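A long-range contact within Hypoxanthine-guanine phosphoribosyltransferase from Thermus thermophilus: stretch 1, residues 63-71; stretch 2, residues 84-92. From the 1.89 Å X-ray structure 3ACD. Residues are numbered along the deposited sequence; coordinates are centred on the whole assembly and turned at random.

Stretch 1, residues 63-71: LTMDFIAIS
Stretch 2, residues 84-92: ELLKDLRLP

The strongest polar anchor is the carboxylate of Asp66, a buried side chain whose CA-to-CB bond points toward the other stretch. With chi1 at -151° (t) and chi2 at -13°, it sets OD2 within reach of two successive amides: Arg90 N donates to Asp66 OD2 at 2.7 Å, and Leu91 N donates to the same OD2 at 3.0 Å in a nearly straight bond (175°). Arg90, at phi/psi -110/-31, interrupts the otherwise extended backbone of its neighbours, Leu89 (-76/148) and Leu91 (-101/149). A water completes the cluster, donating to Asp66 OD2 at 2.6 Å and to Leu91 O at 2.7 Å. The other carboxylate oxygen turns to its own backbone, where Phe67 N donates to Asp66 OD1 at 2.9 Å. A short acidic side chain suits this buried site because it can accept from several donors at once.

Farther along, backbone pairing takes over. Stretch 1 is extended, with phi from -118° to -154° and psi from 129° to 168° over residues 64 to 70, and the touching parts run antiparallel, their end-to-end directions 172° apart. Ala69 lies across from Lys87 (CA to CA 4.5 Å) and Ile70 across from Leu85 (CA to CA about 4.2 Å). The register slips by one because the second chain turns a corner at Leu86 (phi/psi -96/-10), which lets Ala69 O accept twice: from Leu86 N at 2.6 Å and from Lys87 N at 3.2 Å. In return, Ala69 N makes a weak bond to Lys87 O at 3.4 Å. Beyond the corner, Ser71 N donates to Glu84 O at 3.2 Å, and Glu84 N returns a weak bond to Ser71 O, also 3.2 Å.

Packing fills the remaining space. Ala69 and Lys87 share one face, their CB atoms 3.4 Å apart; the side chain of Ala69 ends at CB, which also lies 3.8 Å from Leu86 CB. Lys87 (t, p, t, p) carries its amine away from stretch 1, and its NZ donates to Asp88 O at 3.1 Å. On the face of Ile70 and Leu85, Ile70 (t, p) brings CD1 to 4.1 Å from Leu85 CB, while Leu85 (p, t) leads its end away. Ile68 (p, t) places CG2 3.4 Å from CD1 of Leu89 (m, p), a branched aliphatic pair suited to apolar contact. Leu91 (m, p) points toward stretch 1 and sets CD2 4.2 Å from Thr64 CB, covering the backbone near Asp66. Altogether 620 Å² is buried, both sides summed.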

ATOM      1  N   LEU A  63     -12.065   0.073 -11.139  1.00 15.62           N
ATOM      2  CA  LEU A  63     -11.867   1.224 -10.274  1.00 14.92           C
ATOM      3  C   LEU A  63     -10.483   1.820 -10.432  1.00 13.33           C
ATOM      4  O   LEU A  63      -9.573   1.168 -10.944  1.00 12.20           O
ATOM      5  CB  LEU A  63     -12.097   0.811  -8.814  1.00 15.24           C
ATOM      6  CG  LEU A  63     -11.267  -0.359  -8.262  1.00 17.69           C
ATOM      7  CD1 LEU A  63      -9.869   0.115  -7.881  1.00 18.45           C
ATOM      8  CD2 LEU A  63     -11.966  -0.935  -7.032  1.00 15.74           C
ATOM      9  N   THR A  64     -10.341   3.069  -9.997  1.00 13.29           N
ATOM     10  CA  THR A  64      -9.066   3.769 -10.059  1.00 13.59           C
ATOM     11  C   THR A  64      -8.652   4.102  -8.633  1.00 13.48           C
ATOM     12  O   THR A  64      -9.456   3.992  -7.701  1.00 13.40           O
ATOM     13  CB  THR A  64      -9.164   5.071 -10.889  1.00 13.11           C
ATOM     14  OG1 THR A  64     -10.184   5.917 -10.346  1.00 13.58           O
ATOM     15  CG2 THR A  64      -9.494   4.749 -12.339  1.00 14.79           C
ATOM     16  N   MET A  65      -7.401   4.513  -8.459  1.00 12.46           N
ATOM     17  CA  MET A  65      -6.894   4.822  -7.131  1.00 13.44           C
ATOM     18  C   MET A  65      -5.973   6.028  -7.129  1.00 13.77           C
ATOM     19  O   MET A  65      -5.445   6.435  -8.165  1.00 12.68           O
ATOM     20  CB  MET A  65      -6.087   3.637  -6.580  1.00 14.69           C
ATOM     21  CG  MET A  65      -6.750   2.265  -6.664  1.00 16.40           C
ATOM     22  SD  MET A  65      -5.570   0.979  -6.132  1.00 17.34           S
ATOM     23  CE  MET A  65      -6.432  -0.527  -6.654  1.00 18.85           C
ATOM     24  N   ASP A  66      -5.781   6.586  -5.941  1.00 14.11           N
ATOM     25  CA  ASP A  66      -4.868   7.695  -5.752  1.00 15.83           C
ATOM     26  C   ASP A  66      -4.409   7.627  -4.299  1.00 16.72           C
ATOM     27  O   ASP A  66      -5.006   6.918  -3.480  1.00 13.21           O
ATOM     28  CB  ASP A  66      -5.538   9.042  -6.049  1.00 17.21           C
ATOM     29  CG  ASP A  66      -4.547  10.076  -6.553  1.00 19.83           C
ATOM     30  OD1 ASP A  66      -3.327   9.825  -6.442  1.00 17.37           O
ATOM     31  OD2 ASP A  66      -4.977  11.135  -7.056  1.00 22.58           O
ATOM     32  N   PHE A  67      -3.340   8.350  -3.991  1.00 16.91           N
ATOM     33  CA  PHE A  67      -2.781   8.367  -2.648  1.00 20.75           C
ATOM     34  C   PHE A  67      -2.551   9.804  -2.207  1.00 22.86           C
ATOM     35  O   PHE A  67      -2.114  10.641  -2.999  1.00 25.71           O
ATOM     36  CB  PHE A  67      -1.455   7.601  -2.633  1.00 19.87           C
ATOM     37  CG  PHE A  67      -1.600   6.139  -2.937  1.00 21.24           C
ATOM     38  CD1 PHE A  67      -1.689   5.206  -1.908  1.00 20.33           C
ATOM     39  CD2 PHE A  67      -1.694   5.695  -4.252  1.00 22.39           C
ATOM     40  CE1 PHE A  67      -1.871   3.853  -2.182  1.00 22.87           C
ATOM     41  CE2 PHE A  67      -1.877   4.342  -4.538  1.00 24.04           C
ATOM     42  CZ  PHE A  67      -1.966   3.421  -3.502  1.00 24.15           C
ATOM     43  N   ILE A  68      -2.857  10.087  -0.948  1.00 22.15           N
ATOM     44  CA  ILE A  68      -2.667  11.424  -0.404  1.00 22.92           C
ATOM     45  C   ILE A  68      -2.103  11.336   1.009  1.00 23.87           C
ATOM     46  O   ILE A  68      -2.337  10.362   1.719  1.00 20.40           O
ATOM     47  CB  ILE A  68      -3.997  12.198  -0.346  1.00 23.35           C
ATOM     48  CG1 ILE A  68      -4.995  11.441   0.533  1.00 22.15           C
ATOM     49  CG2 ILE A  68      -4.544  12.396  -1.745  1.00 26.21           C
ATOM     50  CD1 ILE A  68      -6.318  12.143   0.707  1.00 26.11           C
ATOM     51  N   ALA A  69      -1.353  12.354   1.408  1.00 27.49           N
ATOM     52  CA  ALA A  69      -0.778  12.396   2.747  1.00 30.33           C
ATOM     53  C   ALA A  69      -1.357  13.608   3.461  1.00 32.88           C
ATOM     54  O   ALA A  69      -1.345  14.715   2.926  1.00 32.00           O
ATOM     55  CB  ALA A  69       0.738  12.497   2.669  1.00 30.79           C
ATOM     56  N   ILE A  70      -1.872  13.392   4.667  1.00 36.53           N
ATOM     57  CA  ILE A  70      -2.468  14.465   5.453  1.00 40.55           C
ATOM     58  C   ILE A  70      -1.973  14.392   6.898  1.00 42.86           C
ATOM     59  O   ILE A  70      -1.507  13.345   7.348  1.00 43.02           O
ATOM     60  CB  ILE A  70      -4.012  14.357   5.433  1.00 42.38           C
ATOM     61  CG1 ILE A  70      -4.638  15.532   6.186  1.00 43.11           C
ATOM     62  CG2 ILE A  70      -4.446  13.035   6.043  1.00 43.58           C
ATOM     63  CD1 ILE A  70      -4.404  16.872   5.528  1.00 44.05           C
ATOM     64  N   SER A  71      -2.068  15.507   7.617  1.00 44.44           N
ATOM     65  CA  SER A  71      -1.631  15.558   9.007  1.00 46.52           C
ATOM     66  C   SER A  71      -2.348  16.665   9.775  1.00 46.47           C
ATOM     67  O   SER A  71      -2.676  17.711   9.215  1.00 47.42           O
ATOM     68  CB  SER A  71      -0.119  15.780   9.074  1.00 47.26           C
ATOM     69  OG  SER A  71       0.577  14.738   8.415  1.00 50.31           O
ATOM     70  N   GLU A  84      -2.666  20.233   7.281  1.00 72.19           N
ATOM     71  CA  GLU A  84      -2.369  20.421   5.865  1.00 71.29           C
ATOM     72  C   GLU A  84      -2.000  19.097   5.206  1.00 69.90           C
ATOM     73  O   GLU A  84      -1.632  18.138   5.884  1.00 69.54           O
ATOM     74  CB  GLU A  84      -1.221  21.418   5.697  1.00 71.46           C
ATOM     75  CG  GLU A  84      -1.520  22.802   6.246  1.00 72.38           C
ATOM     76  CD  GLU A  84      -2.726  23.442   5.587  1.00 73.17           C
ATOM     77  OE1 GLU A  84      -2.696  23.640   4.354  1.00 73.35           O
ATOM     78  OE2 GLU A  84      -3.704  23.744   6.302  1.00 73.24           O
ATOM     79  N   LEU A  85      -2.102  19.048   3.881  1.00 67.38           N
ATOM     80  CA  LEU A  85      -1.775  17.836   3.140  1.00 65.83           C
ATOM     81  C   LEU A  85      -0.317  17.845   2.698  1.00 65.15           C
ATOM     82  O   LEU A  85       0.191  18.855   2.207  1.00 65.13           O
ATOM     83  CB  LEU A  85      -2.689  17.688   1.918  1.00 64.61           C
ATOM     84  CG  LEU A  85      -2.643  18.762   0.828  1.00 63.43           C
ATOM     85  CD1 LEU A  85      -3.453  18.297  -0.373  1.00 62.25           C
ATOM     86  CD2 LEU A  85      -3.185  20.076   1.366  1.00 63.27           C
ATOM     87  N   LEU A  86       0.352  16.710   2.878  1.00 63.77           N
ATOM     88  CA  LEU A  86       1.755  16.573   2.510  1.00 61.97           C
ATOM     89  C   LEU A  86       1.899  15.942   1.127  1.00 61.17           C
ATOM     90  O   LEU A  86       2.993  15.904   0.562  1.00 61.09           O
ATOM     91  CB  LEU A  86       2.480  15.714   3.549  1.00 61.29           C
ATOM     92  CG  LEU A  86       2.268  16.118   5.013  1.00 60.90           C
ATOM     93  CD1 LEU A  86       3.059  15.183   5.918  1.00 60.60           C
ATOM     94  CD2 LEU A  86       2.702  17.560   5.226  1.00 60.28           C
ATOM     95  N   LYS A  87       0.786  15.448   0.592  1.00 60.21           N
ATOM     96  CA  LYS A  87       0.765  14.819  -0.725  1.00 59.30           C
ATOM     97  C   LYS A  87      -0.568  15.126  -1.400  1.00 57.22           C
ATOM     98  O   LYS A  87      -1.629  14.801  -0.869  1.00 57.37           O
ATOM     99  CB  LYS A  87       0.942  13.303  -0.594  1.00 61.02           C
ATOM    100  CG  LYS A  87       0.984  12.554  -1.918  1.00 64.14           C
ATOM    101  CD  LYS A  87       2.192  12.954  -2.751  1.00 66.32           C
ATOM    102  CE  LYS A  87       2.264  12.160  -4.047  1.00 67.23           C
ATOM    103  NZ  LYS A  87       1.078  12.395  -4.916  1.00 67.77           N
ATOM    104  N   ASP A  88      -0.506  15.752  -2.572  1.00 54.24           N
ATOM    105  CA  ASP A  88      -1.712  16.116  -3.309  1.00 52.08           C
ATOM    106  C   ASP A  88      -2.230  15.009  -4.219  1.00 49.04           C
ATOM    107  O   ASP A  88      -1.531  14.035  -4.502  1.00 48.54           O
ATOM    108  CB  ASP A  88      -1.455  17.372  -4.145  1.00 53.21           C
ATOM    109  CG  ASP A  88      -1.121  18.578  -3.297  1.00 54.08           C
ATOM    110  OD1 ASP A  88      -0.125  18.522  -2.547  1.00 57.09           O
ATOM    111  OD2 ASP A  88      -1.857  19.584  -3.380  1.00 56.54           O
ATOM    112  N   LEU A  89      -3.467  15.183  -4.674  1.00 45.14           N
ATOM    113  CA  LEU A  89      -4.124  14.234  -5.565  1.00 41.11           C
ATOM    114  C   LEU A  89      -3.569  14.397  -6.977  1.00 38.94           C
ATOM    115  O   LEU A  89      -3.200  15.501  -7.377  1.00 38.70           O
ATOM    116  CB  LEU A  89      -5.637  14.488  -5.583  1.00 41.12           C
ATOM    117  CG  LEU A  89      -6.463  14.273  -4.308  1.00 40.35           C
ATOM    118  CD1 LEU A  89      -5.935  15.133  -3.171  1.00 42.22           C
ATOM    119  CD2 LEU A  89      -7.914  14.620  -4.593  1.00 39.56           C
ATOM    120  N   ARG A  90      -3.518  13.300  -7.726  1.00 35.74           N
ATOM    121  CA  ARG A  90      -3.010  13.326  -9.093  1.00 34.60           C
ATOM    122  C   ARG A  90      -4.114  13.110 -10.124  1.00 30.23           C
ATOM    123  O   ARG A  90      -4.041  13.631 -11.237  1.00 30.37           O
ATOM    124  CB  ARG A  90      -1.924  12.263  -9.274  1.00 39.57           C
ATOM    125  CG  ARG A  90      -0.637  12.556  -8.524  1.00 49.19           C
ATOM    126  CD  ARG A  90       0.345  11.402  -8.639  1.00 57.26           C
ATOM    127  NE  ARG A  90       0.647  11.071 -10.029  1.00 64.58           N
ATOM    128  CZ  ARG A  90       1.473  10.100 -10.404  1.00 67.14           C
ATOM    129  NH1 ARG A  90       2.088   9.356  -9.494  1.00 68.55           N
ATOM    130  NH2 ARG A  90       1.686   9.870 -11.693  1.00 68.87           N
ATOM    131  N   LEU A  91      -5.129  12.337  -9.754  1.00 24.39           N
ATOM    132  CA  LEU A  91      -6.245  12.054 -10.649  1.00 20.49           C
ATOM    133  C   LEU A  91      -7.446  12.927 -10.303  1.00 18.07           C
ATOM    134  O   LEU A  91      -7.645  13.297  -9.149  1.00 15.35           O
ATOM    135  CB  LEU A  91      -6.638  10.575 -10.564  1.00 21.14           C
ATOM    136  CG  LEU A  91      -5.711   9.561 -11.249  1.00 24.39           C
ATOM    137  CD1 LEU A  91      -4.315   9.625 -10.653  1.00 25.67           C
ATOM    138  CD2 LEU A  91      -6.290   8.168 -11.091  1.00 23.38           C
ATOM    139  N   PRO A  92      -8.259  13.279 -11.309  1.00 17.98           N
ATOM    140  CA  PRO A  92      -9.440  14.118 -11.084  1.00 17.48           C
ATOM    141  C   PRO A  92     -10.484  13.416 -10.227  1.00 16.90           C
ATOM    142  O   PRO A  92     -10.660  12.202 -10.330  1.00 16.94           O
ATOM    143  CB  PRO A  92      -9.960  14.374 -12.500  1.00 18.43           C
ATOM    144  CG  PRO A  92      -8.734  14.237 -13.361  1.00 19.86           C
ATOM    145  CD  PRO A  92      -8.052  13.039 -12.748  1.00 18.22           C
TER
HETATM  146  O   HOH W   1      -7.505  11.666  -6.962  1.00 16.65           O